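Local coordinates for trigger factor (Thermotoga maritima, PDB 2NSA), which probably acts as a ribosome-associated chaperone and peptidyl-prolyl isomerase that keeps newly made proteins open, and is represented here by its C-terminal chaperone domain, at residues N55-R60 with E82-R87; G65-I70 with E78-E83. All coordinates share one frame; numbering follows the deposited sequence.

Interaction 1: N55-R60 with E82-R87; sequences NEAINR and EELKER
A helix-helix packing seam in the all-helical C-terminal domain joins A57 and I58, on helix 47-64, to L84 on helix 77-105. It is apolar and small, burying about 100 Å² over both sides, and one leucine branch does nearly all the touching. CD2 of L84 meets the methyl CB of A57 at 3.8 Å, and the same CD2 reaches CG1 of I58 at 3.9 Å, so a single methyl bears on two successive residues of the facing helix. L84 gets there because its CG lies anti to the backbone N (chi1 -173°), which carries the branched end out across the gap. I58 comes in from the flank, presenting the inner carbon of its longer branch, and the two side chains cross obliquely. The CA atoms of A57 and L84 are 8.4 Å apart, a spacing consistent with the small alanine side chain between them. The charged E83 and R87, one turn apart on helix 77-105, pair with each other away from the seam, in a salt bridge of 2.8 Å between E83 OE2 and R87 NH2; E83 OE2 also accepts a hydrogen bond from the hydroxyl of Y74. L84 and K85 extend the packing along helix 47-64 to V54, while I58 leans on F80 and R81 of helix 77-105, which carries the seam on toward helix 67-72.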
# COMPACT_ATOMS: atom_id res chain seq x y z
N ASN A 55 -10.45 -8.52 -14.41
CA ASN A 55 -9.95 -9.33 -15.53
C ASN A 55 -8.46 -9.15 -15.75
O ASN A 55 -7.74 -10.11 -15.99
CB ASN A 55 -10.63 -8.97 -16.85
CG ASN A 55 -12.11 -9.23 -16.82
OD1 ASN A 55 -12.57 -10.19 -16.21
ND2 ASN A 55 -12.86 -8.38 -17.51
N GLU A 56 -8.00 -7.90 -15.68
CA GLU A 56 -6.60 -7.62 -15.89
C GLU A 56 -5.72 -8.24 -14.82
O GLU A 56 -4.61 -8.71 -15.11
CB GLU A 56 -6.41 -6.10 -15.98
CG GLU A 56 -7.29 -5.51 -17.08
CD GLU A 56 -7.19 -4.00 -17.20
OE1 GLU A 56 -7.25 -3.31 -16.16
OE2 GLU A 56 -7.08 -3.50 -18.34
N ALA A 57 -6.21 -8.28 -13.58
CA ALA A 57 -5.47 -8.88 -12.47
C ALA A 57 -5.38 -10.38 -12.70
O ALA A 57 -4.33 -10.99 -12.46
CB ALA A 57 -6.18 -8.60 -11.15
N ILE A 58 -6.47 -10.97 -13.16
CA ILE A 58 -6.51 -12.40 -13.43
C ILE A 58 -5.61 -12.74 -14.61
O ILE A 58 -4.90 -13.74 -14.59
CB ILE A 58 -7.95 -12.87 -13.70
CG1 ILE A 58 -8.72 -12.92 -12.37
CG2 ILE A 58 -7.94 -14.24 -14.37
CD1 ILE A 58 -10.21 -13.21 -12.51
N ASN A 59 -5.62 -11.90 -15.64
CA ASN A 59 -4.77 -12.16 -16.80
C ASN A 59 -3.31 -12.11 -16.38
O ASN A 59 -2.49 -12.86 -16.91
CB ASN A 59 -5.03 -11.15 -17.92
CG ASN A 59 -6.28 -11.46 -18.70
OD1 ASN A 59 -6.58 -12.63 -18.96
ND2 ASN A 59 -7.02 -10.43 -19.08
N ARG A 60 -3.00 -11.24 -15.43
CA ARG A 60 -1.62 -11.12 -14.95
C ARG A 60 -1.26 -12.38 -14.18
O ARG A 60 -0.16 -12.91 -14.34
CB ARG A 60 -1.48 -9.88 -14.05
CG ARG A 60 -0.19 -9.85 -13.24
CD ARG A 60 0.03 -8.50 -12.55
NE ARG A 60 -1.22 -7.91 -12.07
CZ ARG A 60 -1.85 -6.92 -12.68
NH1 ARG A 60 -1.36 -6.41 -13.80
NH2 ARG A 60 -2.99 -6.44 -12.18
N GLU A 82 -15.39 -12.06 -7.09
CA GLU A 82 -16.08 -11.19 -6.14
C GLU A 82 -15.10 -10.68 -5.08
O GLU A 82 -15.13 -9.50 -4.72
CB GLU A 82 -17.24 -11.95 -5.46
CG GLU A 82 -18.51 -12.07 -6.30
CD GLU A 82 -19.46 -13.16 -5.81
OE1 GLU A 82 -19.61 -13.34 -4.58
OE2 GLU A 82 -20.08 -13.84 -6.66
N GLU A 83 -14.25 -11.57 -4.58
CA GLU A 83 -13.27 -11.17 -3.57
C GLU A 83 -12.25 -10.21 -4.14
O GLU A 83 -11.91 -9.20 -3.52
CB GLU A 83 -12.54 -12.39 -3.00
CG GLU A 83 -11.42 -11.99 -2.05
CD GLU A 83 -10.98 -13.11 -1.14
OE1 GLU A 83 -11.86 -13.79 -0.56
OE2 GLU A 83 -9.76 -13.30 -1.00
N LEU A 84 -11.75 -10.54 -5.33
CA LEU A 84 -10.75 -9.71 -5.98
C LEU A 84 -11.31 -8.32 -6.28
O LEU A 84 -10.59 -7.33 -6.20
CB LEU A 84 -10.28 -10.39 -7.28
CG LEU A 84 -9.11 -9.76 -8.03
CD1 LEU A 84 -7.95 -9.51 -7.08
CD2 LEU A 84 -8.69 -10.70 -9.16
N LYS A 85 -12.60 -8.25 -6.61
CA LYS A 85 -13.20 -6.96 -6.91
C LYS A 85 -13.18 -6.08 -5.66
O LYS A 85 -12.87 -4.89 -5.73
CB LYS A 85 -14.65 -7.12 -7.39
CG LYS A 85 -15.28 -5.79 -7.81
CD LYS A 85 -16.76 -5.93 -8.16
CE LYS A 85 -16.98 -6.82 -9.38
NZ LYS A 85 -18.44 -6.88 -9.69
N GLU A 86 -13.52 -6.67 -4.52
CA GLU A 86 -13.53 -5.89 -3.29
C GLU A 86 -12.12 -5.47 -2.89
O GLU A 86 -11.92 -4.36 -2.39
CB GLU A 86 -14.19 -6.70 -2.16
CG GLU A 86 -15.34 -5.96 -1.47
CD GLU A 86 -16.43 -5.50 -2.44
OE1 GLU A 86 -16.99 -6.35 -3.17
OE2 GLU A 86 -16.74 -4.29 -2.47
N ARG A 87 -11.15 -6.35 -3.13
CA ARG A 87 -9.75 -6.04 -2.81
C ARG A 87 -9.26 -4.89 -3.69
O ARG A 87 -8.55 -3.99 -3.22
CB ARG A 87 -8.86 -7.26 -3.03
CG ARG A 87 -9.09 -8.39 -2.03
CD ARG A 87 -7.98 -9.43 -2.11
NE ARG A 87 -8.13 -10.48 -1.10
CZ ARG A 87 -7.20 -11.39 -0.84
NH1 ARG A 87 -6.05 -11.39 -1.51
NH2 ARG A 87 -7.41 -12.31 0.10

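Interaction 2: G65-I70 with E78-E83; sequences GRYEQI and EKFREE. With SO4 (sulfate ion), chain B.
F80 of helix 77-105 packs its ring against Y67 and I70 of the short helix 67-72, in a contact that is close and apolar where the helices meet, with ions and charges on the outer surfaces beyond it. In the tight part, CG2 of I70 approaches CE1 of F80 at 3.6 Å and also bears on the neighbouring CZ. Farther round the same phenyl ring, CE2 of F80 lies 3.7 Å from CE1 of Y67, at the edge of the tyrosine ring and near its plane. A chi1 of 176° swings the F80 ring away from its own backbone N and out to the short helix, and an edge-to-face contact with Y74 gives it a second aromatic neighbour. With F80 cut back to an alanine, the Y67 edge and the I70 methyl would probably lose their common partner and a gap open between the helices. The loose side is the N-terminal end of helix 67-72, where G65, with positive phi, ends the preceding helix and R66 occupies the N-cap position. There a sulfate, probably from the crystallisation liquor, takes the backbone N-H of Y67 on O1, with Y67 N 3.0 Å from SO4 O1 (140° at the hydrogen). The next amide binds more directly: E68 N is 2.8 Å from SO4 O2, and the bond is straighter at 163°. On the exposed outer surface of helix 77-105, K79 NZ and E82 OE1 form a salt bridge at 3.1 Å, its hydrogen bond weak. The chemistry thus divides: carbon-to-carbon packing joins the helices, whereas the first amides of helix 67-72 turn outward to an anion, whose charge probably suits the positive end of the helix dipole.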
# COMPACT_ATOMS: atom_id res chain seq x y z
N GLY A 65 1.53 -17.66 -13.97
CA GLY A 65 1.35 -19.08 -13.71
C GLY A 65 0.92 -19.35 -12.29
O GLY A 65 1.26 -20.38 -11.71
N ARG A 66 0.14 -18.44 -11.72
CA ARG A 66 -0.31 -18.59 -10.34
C ARG A 66 -1.82 -18.58 -10.22
O ARG A 66 -2.36 -18.79 -9.13
CB ARG A 66 0.29 -17.48 -9.48
CG ARG A 66 1.78 -17.30 -9.68
CD ARG A 66 2.39 -16.40 -8.63
NE ARG A 66 1.85 -15.04 -8.66
CZ ARG A 66 1.12 -14.51 -7.68
NH1 ARG A 66 0.85 -15.22 -6.59
NH2 ARG A 66 0.68 -13.26 -7.78
N TYR A 67 -2.51 -18.34 -11.33
CA TYR A 67 -3.96 -18.27 -11.31
C TYR A 67 -4.66 -19.53 -10.81
O TYR A 67 -5.38 -19.47 -9.82
CB TYR A 67 -4.51 -17.91 -12.70
CG TYR A 67 -6.02 -17.79 -12.72
CD1 TYR A 67 -6.67 -16.81 -11.97
CD2 TYR A 67 -6.80 -18.69 -13.44
CE1 TYR A 67 -8.07 -16.73 -11.94
CE2 TYR A 67 -8.19 -18.62 -13.42
CZ TYR A 67 -8.82 -17.64 -12.67
OH TYR A 67 -10.20 -17.58 -12.63
N GLU A 68 -4.46 -20.66 -11.48
CA GLU A 68 -5.16 -21.87 -11.07
C GLU A 68 -4.94 -22.26 -9.61
O GLU A 68 -5.87 -22.67 -8.92
CB GLU A 68 -4.81 -23.04 -11.99
CG GLU A 68 -5.81 -24.18 -11.88
CD GLU A 68 -5.64 -25.21 -12.97
OE1 GLU A 68 -5.97 -24.90 -14.14
OE2 GLU A 68 -5.16 -26.31 -12.66
N GLN A 69 -3.71 -22.13 -9.13
CA GLN A 69 -3.42 -22.46 -7.73
C GLN A 69 -4.26 -21.60 -6.81
O GLN A 69 -4.81 -22.08 -5.81
CB GLN A 69 -1.93 -22.24 -7.44
CG GLN A 69 -1.01 -23.27 -8.08
CD GLN A 69 0.44 -22.85 -8.05
OE1 GLN A 69 0.84 -21.90 -8.72
NE2 GLN A 69 1.25 -23.56 -7.26
N ILE A 70 -4.39 -20.32 -7.16
CA ILE A 70 -5.16 -19.38 -6.36
C ILE A 70 -6.67 -19.58 -6.47
O ILE A 70 -7.37 -19.70 -5.46
CB ILE A 70 -4.83 -17.92 -6.75
CG1 ILE A 70 -3.34 -17.64 -6.49
CG2 ILE A 70 -5.70 -16.95 -5.95
CD1 ILE A 70 -2.88 -16.27 -6.94
N GLU A 78 -16.25 -17.52 -9.68
CA GLU A 78 -17.16 -16.41 -9.41
C GLU A 78 -16.87 -15.82 -8.04
O GLU A 78 -16.82 -14.59 -7.87
CB GLU A 78 -18.61 -16.89 -9.48
CG GLU A 78 -19.64 -15.77 -9.42
CD GLU A 78 -21.07 -16.30 -9.48
OE1 GLU A 78 -21.42 -16.94 -10.50
OE2 GLU A 78 -21.83 -16.06 -8.52
N LYS A 79 -16.66 -16.69 -7.06
CA LYS A 79 -16.37 -16.24 -5.70
C LYS A 79 -15.05 -15.49 -5.67
O LYS A 79 -14.93 -14.45 -5.01
CB LYS A 79 -16.30 -17.44 -4.75
CG LYS A 79 -17.56 -18.28 -4.66
CD LYS A 79 -18.66 -17.64 -3.80
CE LYS A 79 -19.49 -16.64 -4.58
NZ LYS A 79 -20.67 -16.19 -3.78
N PHE A 80 -14.06 -16.03 -6.37
CA PHE A 80 -12.74 -15.41 -6.43
C PHE A 80 -12.82 -14.02 -7.05
O PHE A 80 -12.21 -13.07 -6.56
CB PHE A 80 -11.76 -16.27 -7.22
CG PHE A 80 -10.41 -15.64 -7.40
CD1 PHE A 80 -9.64 -15.30 -6.28
CD2 PHE A 80 -9.91 -15.36 -8.66
CE1 PHE A 80 -8.39 -14.68 -6.43
CE2 PHE A 80 -8.66 -14.75 -8.82
CZ PHE A 80 -7.90 -14.41 -7.71
N ARG A 81 -13.58 -13.90 -8.14
CA ARG A 81 -13.73 -12.60 -8.79
C ARG A 81 -14.39 -11.60 -7.84
O ARG A 81 -13.98 -10.44 -7.77
CB ARG A 81 -14.56 -12.72 -10.07
CG ARG A 81 -13.79 -13.29 -11.26
CD ARG A 81 -14.67 -13.39 -12.50
NE ARG A 81 -13.98 -14.03 -13.62
CZ ARG A 81 -13.16 -13.42 -14.46
NH1 ARG A 81 -12.91 -12.12 -14.33
NH2 ARG A 81 -12.57 -14.11 -15.43
N GLU A 82 -15.39 -12.06 -7.09
CA GLU A 82 -16.08 -11.19 -6.14
C GLU A 82 -15.10 -10.68 -5.08
O GLU A 82 -15.13 -9.50 -4.72
CB GLU A 82 -17.24 -11.95 -5.46
CG GLU A 82 -18.51 -12.07 -6.30
CD GLU A 82 -19.46 -13.16 -5.81
OE1 GLU A 82 -19.61 -13.34 -4.58
OE2 GLU A 82 -20.08 -13.84 -6.66
N GLU A 83 -14.25 -11.57 -4.58
CA GLU A 83 -13.27 -11.17 -3.57
C GLU A 83 -12.25 -10.21 -4.14
O GLU A 83 -11.91 -9.20 -3.52
CB GLU A 83 -12.54 -12.39 -3.00
CG GLU A 83 -11.42 -11.99 -2.05
CD GLU A 83 -10.98 -13.11 -1.14
OE1 GLU A 83 -11.86 -13.79 -0.56
OE2 GLU A 83 -9.76 -13.30 -1.00
S SO4 B . -1.93 -20.51 -14.57
O1 SO4 B . -1.70 -19.15 -14.05
O2 SO4 B . -2.97 -21.18 -13.77
O3 SO4 B . -0.68 -21.30 -14.51
O4 SO4 B . -2.36 -20.42 -15.98

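Both interactions use helix 77-105 and have centres about 8 Å apart. Interaction 1 sets it against helix 47-64, interaction 2 against helix 67-72, the next helix in the chain, and I58 connects them: its CG2 lies 3.5 Å from CE1 of Y67. Each has one buried residue, I58 in interaction 1 and F80 in interaction 2, with the other touching residues partly exposed. Interaction 1 is purely aliphatic and nearer the centre of the chain, at about 16 Å; interaction 2, about 21 Å out, is centred on a phenylalanine ring with one aromatic and one aliphatic partner, buries more surface and has a sulfate bound at the N-terminal end of its short helix. Between them, N55 OD1 and R81 NH1 form a probable hydrogen bond at 2.7 Å.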